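Local coordinates for protein putative hyaluronoglucosaminidase (Clostridium perfringens, PDB 6PWI) that probably acts as a secreted family 84 hexosaminidase, this chain holding the catalytic barrel with its N-terminal and helical domains, at residues E326-E337 with T357-I367. Sequence-based numbering, arbitrary orientation.
Sequences EFIFVPKVYTKE and TIDIMWTGDVI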
ATOM      1  N   GLU A 326      19.228  -4.168  -6.998  1.00 39.26           N
ATOM      2  CA  GLU A 326      19.961  -4.692  -5.852  1.00 37.93           C
ATOM      3  C   GLU A 326      19.082  -5.634  -5.035  1.00 33.89           C
ATOM      4  O   GLU A 326      17.859  -5.507  -5.035  1.00 31.95           O
ATOM      5  CB  GLU A 326      20.596  -3.574  -5.020  1.00 39.90           C
ATOM      6  CG  GLU A 326      19.689  -2.385  -4.773  1.00 42.94           C
ATOM      7  CD  GLU A 326      20.442  -1.185  -4.224  1.00 46.99           C
ATOM      8  OE1 GLU A 326      20.165  -0.785  -3.064  1.00 47.19           O
ATOM      9  OE2 GLU A 326      21.314  -0.658  -4.951  1.00 48.91           O
ATOM     10  N   PHE A 327      19.737  -6.587  -4.365  1.00 31.19           N
ATOM     11  CA  PHE A 327      19.069  -7.597  -3.564  1.00 31.01           C
ATOM     12  C   PHE A 327      18.472  -6.994  -2.295  1.00 30.35           C
ATOM     13  O   PHE A 327      18.978  -6.021  -1.731  1.00 29.49           O
ATOM     14  CB  PHE A 327      20.041  -8.703  -3.150  1.00 32.11           C
ATOM     15  CG  PHE A 327      20.394  -9.696  -4.228  1.00 33.34           C
ATOM     16  CD1 PHE A 327      19.518 -10.717  -4.574  1.00 34.10           C
ATOM     17  CD2 PHE A 327      21.622  -9.632  -4.873  1.00 33.15           C
ATOM     18  CE1 PHE A 327      19.855 -11.640  -5.555  1.00 35.14           C
ATOM     19  CE2 PHE A 327      21.956 -10.553  -5.856  1.00 33.14           C
ATOM     20  CZ  PHE A 327      21.073 -11.554  -6.196  1.00 34.62           C
ATOM     21  N   ILE A 328      17.380  -7.623  -1.863  1.00 29.01           N
ATOM     22  CA  ILE A 328      16.737  -7.372  -0.590  1.00 28.32           C
ATOM     23  C   ILE A 328      17.064  -8.564   0.301  1.00 27.44           C
ATOM     24  O   ILE A 328      17.060  -9.696  -0.172  1.00 29.73           O
ATOM     25  CB  ILE A 328      15.230  -7.201  -0.851  1.00 29.56           C
ATOM     26  CG1 ILE A 328      14.946  -5.800  -1.397  1.00 30.82           C
ATOM     27  CG2 ILE A 328      14.402  -7.508   0.384  1.00 30.87           C
ATOM     28  CD1 ILE A 328      13.926  -5.764  -2.507  1.00 32.67           C
ATOM     29  N   PHE A 329      17.389  -8.306   1.572  1.00 25.53           N
ATOM     30  CA  PHE A 329      17.716  -9.369   2.513  1.00 23.43           C
ATOM     31  C   PHE A 329      16.912  -9.180   3.798  1.00 22.24           C
ATOM     32  O   PHE A 329      16.902  -8.100   4.379  1.00 22.05           O
ATOM     33  CB  PHE A 329      19.228  -9.415   2.757  1.00 23.23           C
ATOM     34  CG  PHE A 329      19.705 -10.507   3.686  1.00 23.42           C
ATOM     35  CD1 PHE A 329      20.067 -11.754   3.194  1.00 23.36           C
ATOM     36  CD2 PHE A 329      19.805 -10.289   5.053  1.00 22.86           C
ATOM     37  CE1 PHE A 329      20.494 -12.763   4.046  1.00 23.23           C
ATOM     38  CE2 PHE A 329      20.229 -11.300   5.904  1.00 22.89           C
ATOM     39  CZ  PHE A 329      20.573 -12.536   5.402  1.00 22.99           C
ATOM     40  N   VAL A 330      16.233 -10.242   4.239  1.00 21.46           N
ATOM     41  CA  VAL A 330      15.468 -10.195   5.473  1.00 21.10           C
ATOM     42  C   VAL A 330      16.244 -10.991   6.517  1.00 21.84           C
ATOM     43  O   VAL A 330      16.415 -12.194   6.369  1.00 23.26           O
ATOM     44  CB  VAL A 330      14.041 -10.748   5.285  1.00 19.76           C
ATOM     45  CG1 VAL A 330      13.297 -10.857   6.606  1.00 19.84           C
ATOM     46  CG2 VAL A 330      13.244  -9.921   4.304  1.00 19.46           C
ATOM     47  N   PRO A 331      16.753 -10.357   7.596  1.00 22.14           N
ATOM     48  CA  PRO A 331      17.672 -11.038   8.509  1.00 22.45           C
ATOM     49  C   PRO A 331      16.911 -11.937   9.481  1.00 24.05           C
ATOM     50  O   PRO A 331      15.690 -11.819   9.602  1.00 23.50           O
ATOM     51  CB  PRO A 331      18.349  -9.855   9.215  1.00 22.35           C
ATOM     52  CG  PRO A 331      17.270  -8.786   9.263  1.00 21.68           C
ATOM     53  CD  PRO A 331      16.462  -8.970   7.994  1.00 21.51           C
ATOM     54  N   LYS A 332      17.637 -12.846  10.150  1.00 25.00           N
ATOM     55  CA  LYS A 332      17.037 -13.716  11.147  1.00 26.32           C
ATOM     56  C   LYS A 332      16.580 -12.884  12.341  1.00 25.11           C
ATOM     57  O   LYS A 332      15.525 -13.139  12.915  1.00 25.65           O
ATOM     58  CB  LYS A 332      18.012 -14.796  11.614  1.00 29.63           C
ATOM     59  CG  LYS A 332      17.419 -15.768  12.623  1.00 35.02           C
ATOM     60  CD  LYS A 332      18.450 -16.617  13.323  1.00 41.55           C
ATOM     61  CE  LYS A 332      17.825 -17.781  14.063  1.00 46.87           C
ATOM     62  NZ  LYS A 332      18.771 -18.365  15.045  1.00 51.89           N
ATOM     63  N   VAL A 333      17.401 -11.896  12.701  1.00 23.23           N
ATOM     64  CA  VAL A 333      17.106 -10.927  13.741  1.00 22.11           C
ATOM     65  C   VAL A 333      16.588  -9.668  13.053  1.00 22.14           C
ATOM     66  O   VAL A 333      17.381  -8.915  12.485  1.00 23.31           O
ATOM     67  CB  VAL A 333      18.387 -10.638  14.552  1.00 21.70           C
ATOM     68  CG1 VAL A 333      18.246  -9.433  15.471  1.00 20.74           C
ATOM     69  CG2 VAL A 333      18.868 -11.865  15.315  1.00 20.87           C
ATOM     70  N   TYR A 334      15.265  -9.444  13.104  1.00 20.73           N
ATOM     71  CA  TYR A 334      14.659  -8.366  12.334  1.00 19.93           C
ATOM     72  C   TYR A 334      13.879  -7.406  13.233  1.00 19.95           C
ATOM     73  O   TYR A 334      13.095  -6.591  12.743  1.00 19.71           O
ATOM     74  CB  TYR A 334      13.784  -8.915  11.204  1.00 19.41           C
ATOM     75  CG  TYR A 334      12.694  -9.845  11.663  1.00 19.86           C
ATOM     76  CD1 TYR A 334      11.506  -9.359  12.194  1.00 19.94           C
ATOM     77  CD2 TYR A 334      12.865 -11.219  11.589  1.00 20.00           C
ATOM     78  CE1 TYR A 334      10.511 -10.217  12.635  1.00 20.60           C
ATOM     79  CE2 TYR A 334      11.878 -12.092  12.015  1.00 20.95           C
ATOM     80  CZ  TYR A 334      10.703 -11.588  12.547  1.00 21.48           C
ATOM     81  OH  TYR A 334       9.749 -12.466  12.968  1.00 22.00           O
ATOM     82  N   THR A 335      14.085  -7.518  14.549  1.00 20.00           N
ATOM     83  CA  THR A 335      13.528  -6.559  15.492  1.00 20.81           C
ATOM     84  C   THR A 335      14.557  -6.279  16.577  1.00 21.57           C
ATOM     85  O   THR A 335      15.441  -7.101  16.835  1.00 21.48           O
ATOM     86  CB  THR A 335      12.240  -7.032  16.192  1.00 20.15           C
ATOM     87  OG1 THR A 335      12.569  -7.922  17.258  1.00 20.33           O
ATOM     88  CG2 THR A 335      11.212  -7.661  15.277  1.00 19.69           C
ATOM     89  N   LYS A 336      14.406  -5.120  17.223  1.00 22.42           N
ATOM     90  CA  LYS A 336      15.327  -4.702  18.260  1.00 23.65           C
ATOM     91  C   LYS A 336      15.202  -5.653  19.447  1.00 25.48           C
ATOM     92  O   LYS A 336      16.201  -5.975  20.087  1.00 26.18           O
ATOM     93  CB  LYS A 336      15.042  -3.255  18.660  1.00 23.68           C
ATOM     94  CG  LYS A 336      16.020  -2.650  19.656  1.00 22.82           C
ATOM     95  CD  LYS A 336      15.522  -1.342  20.194  1.00 22.05           C
ATOM     96  CE  LYS A 336      16.472  -0.766  21.213  1.00 22.95           C
ATOM     97  NZ  LYS A 336      16.019   0.565  21.681  1.00 23.68           N
ATOM     98  N   GLU A 337      13.971  -6.108  19.709  1.00 27.38           N
ATOM     99  CA  GLU A 337      13.689  -7.037  20.791  1.00 30.48           C
ATOM    100  C   GLU A 337      14.486  -8.333  20.629  1.00 28.78           C
ATOM    101  O   GLU A 337      15.086  -8.810  21.588  1.00 27.92           O
ATOM    102  CB  GLU A 337      12.193  -7.337  20.868  1.00 35.77           C
ATOM    103  CG  GLU A 337      11.824  -8.236  22.038  1.00 42.79           C
ATOM    104  CD  GLU A 337      10.360  -8.638  22.096  1.00 50.21           C
ATOM    105  OE1 GLU A 337       9.812  -9.034  21.040  1.00 54.22           O
ATOM    106  OE2 GLU A 337       9.762  -8.539  23.191  1.00 55.21           O
ATOM    107  N   THR A 357      25.483  -2.929  -1.210  1.00 33.32           N
ATOM    108  CA  THR A 357      24.353  -2.622  -2.075  1.00 31.11           C
ATOM    109  C   THR A 357      23.067  -3.284  -1.573  1.00 30.36           C
ATOM    110  O   THR A 357      21.977  -2.898  -1.990  1.00 31.13           O
ATOM    111  CB  THR A 357      24.621  -3.088  -3.512  1.00 30.97           C
ATOM    112  OG1 THR A 357      24.934  -4.485  -3.461  1.00 30.51           O
ATOM    113  CG2 THR A 357      25.719  -2.304  -4.201  1.00 28.88           C
ATOM    114  N   ILE A 358      23.198  -4.290  -0.699  1.00 27.84           N
ATOM    115  CA  ILE A 358      22.062  -5.094  -0.282  1.00 26.72           C
ATOM    116  C   ILE A 358      21.231  -4.314   0.735  1.00 26.98           C
ATOM    117  O   ILE A 358      21.773  -3.742   1.677  1.00 28.61           O
ATOM    118  CB  ILE A 358      22.529  -6.465   0.248  1.00 25.53           C
ATOM    119  CG1 ILE A 358      23.221  -7.271  -0.856  1.00 24.97           C
ATOM    120  CG2 ILE A 358      21.373  -7.232   0.870  1.00 23.52           C
ATOM    121  CD1 ILE A 358      24.056  -8.429  -0.353  1.00 24.49           C
ATOM    122  N   ASP A 359      19.913  -4.304   0.519  1.00 26.46           N
ATOM    123  CA  ASP A 359      18.956  -3.653   1.400  1.00 27.38           C
ATOM    124  C   ASP A 359      18.435  -4.647   2.436  1.00 25.60           C
ATOM    125  O   ASP A 359      17.688  -5.564   2.103  1.00 25.55           O
ATOM    126  CB  ASP A 359      17.833  -3.009   0.587  1.00 29.97           C
ATOM    127  CG  ASP A 359      18.401  -2.102  -0.490  1.00 33.52           C
ATOM    128  OD1 ASP A 359      19.157  -1.170  -0.123  1.00 34.59           O
ATOM    129  OD2 ASP A 359      18.137  -2.369  -1.690  1.00 35.04           O
ATOM    130  N   ILE A 360      18.844  -4.450   3.693  1.00 23.72           N
ATOM    131  CA  ILE A 360      18.461  -5.329   4.785  1.00 22.09           C
ATOM    132  C   ILE A 360      17.198  -4.773   5.448  1.00 22.18           C
ATOM    133  O   ILE A 360      17.104  -3.575   5.716  1.00 22.83           O
ATOM    134  CB  ILE A 360      19.639  -5.477   5.766  1.00 20.61           C
ATOM    135  CG1 ILE A 360      20.829  -6.167   5.092  1.00 19.71           C
ATOM    136  CG2 ILE A 360      19.194  -6.193   7.034  1.00 20.08           C
ATOM    137  CD1 ILE A 360      22.180  -5.832   5.686  1.00 19.23           C
ATOM    138  N   MET A 361      16.225  -5.656   5.699  1.00 21.50           N
ATOM    139  CA  MET A 361      14.912  -5.247   6.168  1.00 21.30           C
ATOM    140  C   MET A 361      14.834  -5.340   7.691  1.00 20.60           C
ATOM    141  O   MET A 361      15.706  -5.923   8.335  1.00 20.57           O
ATOM    142  CB  MET A 361      13.804  -6.101   5.548  1.00 22.64           C
ATOM    143  CG  MET A 361      13.798  -6.050   4.042  1.00 25.13           C
ATOM    144  SD  MET A 361      12.181  -6.486   3.372  1.00 27.13           S
ATOM    145  CE  MET A 361      11.327  -4.918   3.547  1.00 25.51           C
ATOM    146  N   TRP A 362      13.759  -4.766   8.241  1.00 19.27           N
ATOM    147  CA  TRP A 362      13.599  -4.507   9.661  1.00 18.50           C
ATOM    148  C   TRP A 362      12.127  -4.203   9.899  1.00 18.46           C
ATOM    149  O   TRP A 362      11.524  -3.484   9.101  1.00 18.09           O
ATOM    150  CB  TRP A 362      14.459  -3.294  10.026  1.00 17.87           C
ATOM    151  CG  TRP A 362      14.628  -2.983  11.481  1.00 17.60           C
ATOM    152  CD1 TRP A 362      14.177  -1.877  12.148  1.00 17.44           C
ATOM    153  CD2 TRP A 362      15.373  -3.752  12.439  1.00 17.29           C
ATOM    154  NE1 TRP A 362      14.579  -1.913  13.458  1.00 17.18           N
ATOM    155  CE2 TRP A 362      15.308  -3.054  13.665  1.00 17.02           C
ATOM    156  CE3 TRP A 362      16.078  -4.959  12.377  1.00 17.34           C
ATOM    157  CZ2 TRP A 362      15.922  -3.530  14.819  1.00 17.08           C
ATOM    158  CZ3 TRP A 362      16.684  -5.430  13.519  1.00 17.51           C
ATOM    159  CH2 TRP A 362      16.609  -4.718  14.718  1.00 17.53           C
ATOM    160  N   THR A 363      11.554  -4.744  10.982  1.00 18.49           N
ATOM    161  CA  THR A 363      10.146  -4.489  11.238  1.00 19.27           C
ATOM    162  C   THR A 363       9.977  -3.463  12.354  1.00 20.29           C
ATOM    163  O   THR A 363       8.853  -3.041  12.619  1.00 21.79           O
ATOM    164  CB  THR A 363       9.335  -5.768  11.489  1.00 18.91           C
ATOM    165  OG1 THR A 363       9.634  -6.228  12.808  1.00 18.61           O
ATOM    166  CG2 THR A 363       9.592  -6.844  10.457  1.00 18.18           C
ATOM    167  N   GLY A 364      11.091  -3.079  12.997  1.00 20.82           N
ATOM    168  CA  GLY A 364      11.082  -2.089  14.068  1.00 21.59           C
ATOM    169  C   GLY A 364      11.548  -2.656  15.411  1.00 22.97           C
ATOM    170  O   GLY A 364      12.358  -3.585  15.466  1.00 21.52           O
ATOM    171  N   ASP A 365      11.025  -2.074  16.499  1.00 24.68           N
ATOM    172  CA  ASP A 365      11.392  -2.467  17.852  1.00 25.79           C
ATOM    173  C   ASP A 365      10.841  -3.856  18.176  1.00 24.65           C
ATOM    174  O   ASP A 365      11.459  -4.613  18.923  1.00 24.26           O
ATOM    175  CB  ASP A 365      10.932  -1.412  18.860  1.00 28.51           C
ATOM    176  CG  ASP A 365      11.890  -0.239  19.006  1.00 32.31           C
ATOM    177  OD1 ASP A 365      12.895  -0.187  18.251  1.00 33.84           O
ATOM    178  OD2 ASP A 365      11.643   0.610  19.892  1.00 34.02           O
ATOM    179  N   VAL A 366       9.673  -4.167  17.603  1.00 23.49           N
ATOM    180  CA  VAL A 366       8.938  -5.407  17.825  1.00 23.37           C
ATOM    181  C   VAL A 366       8.407  -5.862  16.469  1.00 23.52           C
ATOM    182  O   VAL A 366       8.636  -5.180  15.472  1.00 24.24           O
ATOM    183  CB  VAL A 366       7.774  -5.210  18.822  1.00 22.49           C
ATOM    184  CG1 VAL A 366       8.261  -4.885  20.225  1.00 20.98           C
ATOM    185  CG2 VAL A 366       6.770  -4.164  18.336  1.00 21.45           C
ATOM    186  N   ILE A 367       7.675  -6.986  16.448  1.00 22.78           N
ATOM    187  CA  ILE A 367       7.142  -7.536  15.212  1.00 22.85           C
ATOM    188  C   ILE A 367       6.181  -6.539  14.569  1.00 22.77           C
ATOM    189  O   ILE A 367       6.269  -6.295  13.369  1.00 23.66           O
ATOM    190  CB  ILE A 367       6.515  -8.930  15.423  1.00 23.98           C
ATOM    191  CG1 ILE A 367       7.572  -9.937  15.895  1.00 25.36           C
ATOM    192  CG2 ILE A 367       5.805  -9.411  14.159  1.00 23.07           C
ATOM    193  CD1 ILE A 367       7.038 -11.318  16.235  1.00 24.73           C
TER
HETATM  194  O   HOH W   1      22.631  -6.113  -4.153  1.00 32.71           O
HETATM  195  O   HOH W   2      14.272   1.788  19.446  1.00 32.77           O
HETATM  196  O   HOH W   3       8.057  -8.752  18.941  1.00 32.27           O
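Parallel pairing of the fifth and sixth strands of the catalytic barrel joins Phe327 O to Asp359 N at 3.0 Å, Phe329 N to Asp359 O at 2.8 Å and Phe329 O to Met361 N at 2.9 Å. Asp359 thus gives its N-H and its carbonyl to residues flanking Ile328. Glu326 OE1 lies 2.9 Å from Asp359 OD2, two acceptors with no hydrogen bond between them; the Asp359 salt bridge to Lys419 and the Gln178 bond to Glu326 OE1 probably offset this closeness. The two strands, linked through helix 346-351, form a beta-alpha-beta unit of the (beta/alpha)8, or TIM, barrel: Ile328 and Met361 line the interior, whereas Phe329 and Ile360 turn outward to helices 304-321 and 373-383 respectively, large apolar groups suited to the buried barrel-to-helix layer. In unbranched Met361, CG anti to the carbonyl carbon (chi1 -58°) and an extended chi2 put SD 3.7 Å from Val330 CG2 and 3.9 Å from Ile328 CG2. The side chain of Val330 is about 8 Å from that of Asp299, the predicted proton donor. At the end of strand 359-362, the broad Trp362 indole takes the Tyr334-Thr335 backbone over one face, while Thr375 accepts its NE1 proton. Tyr334 O accepts the N-H of Thr363 almost straight (N-H...O 175°).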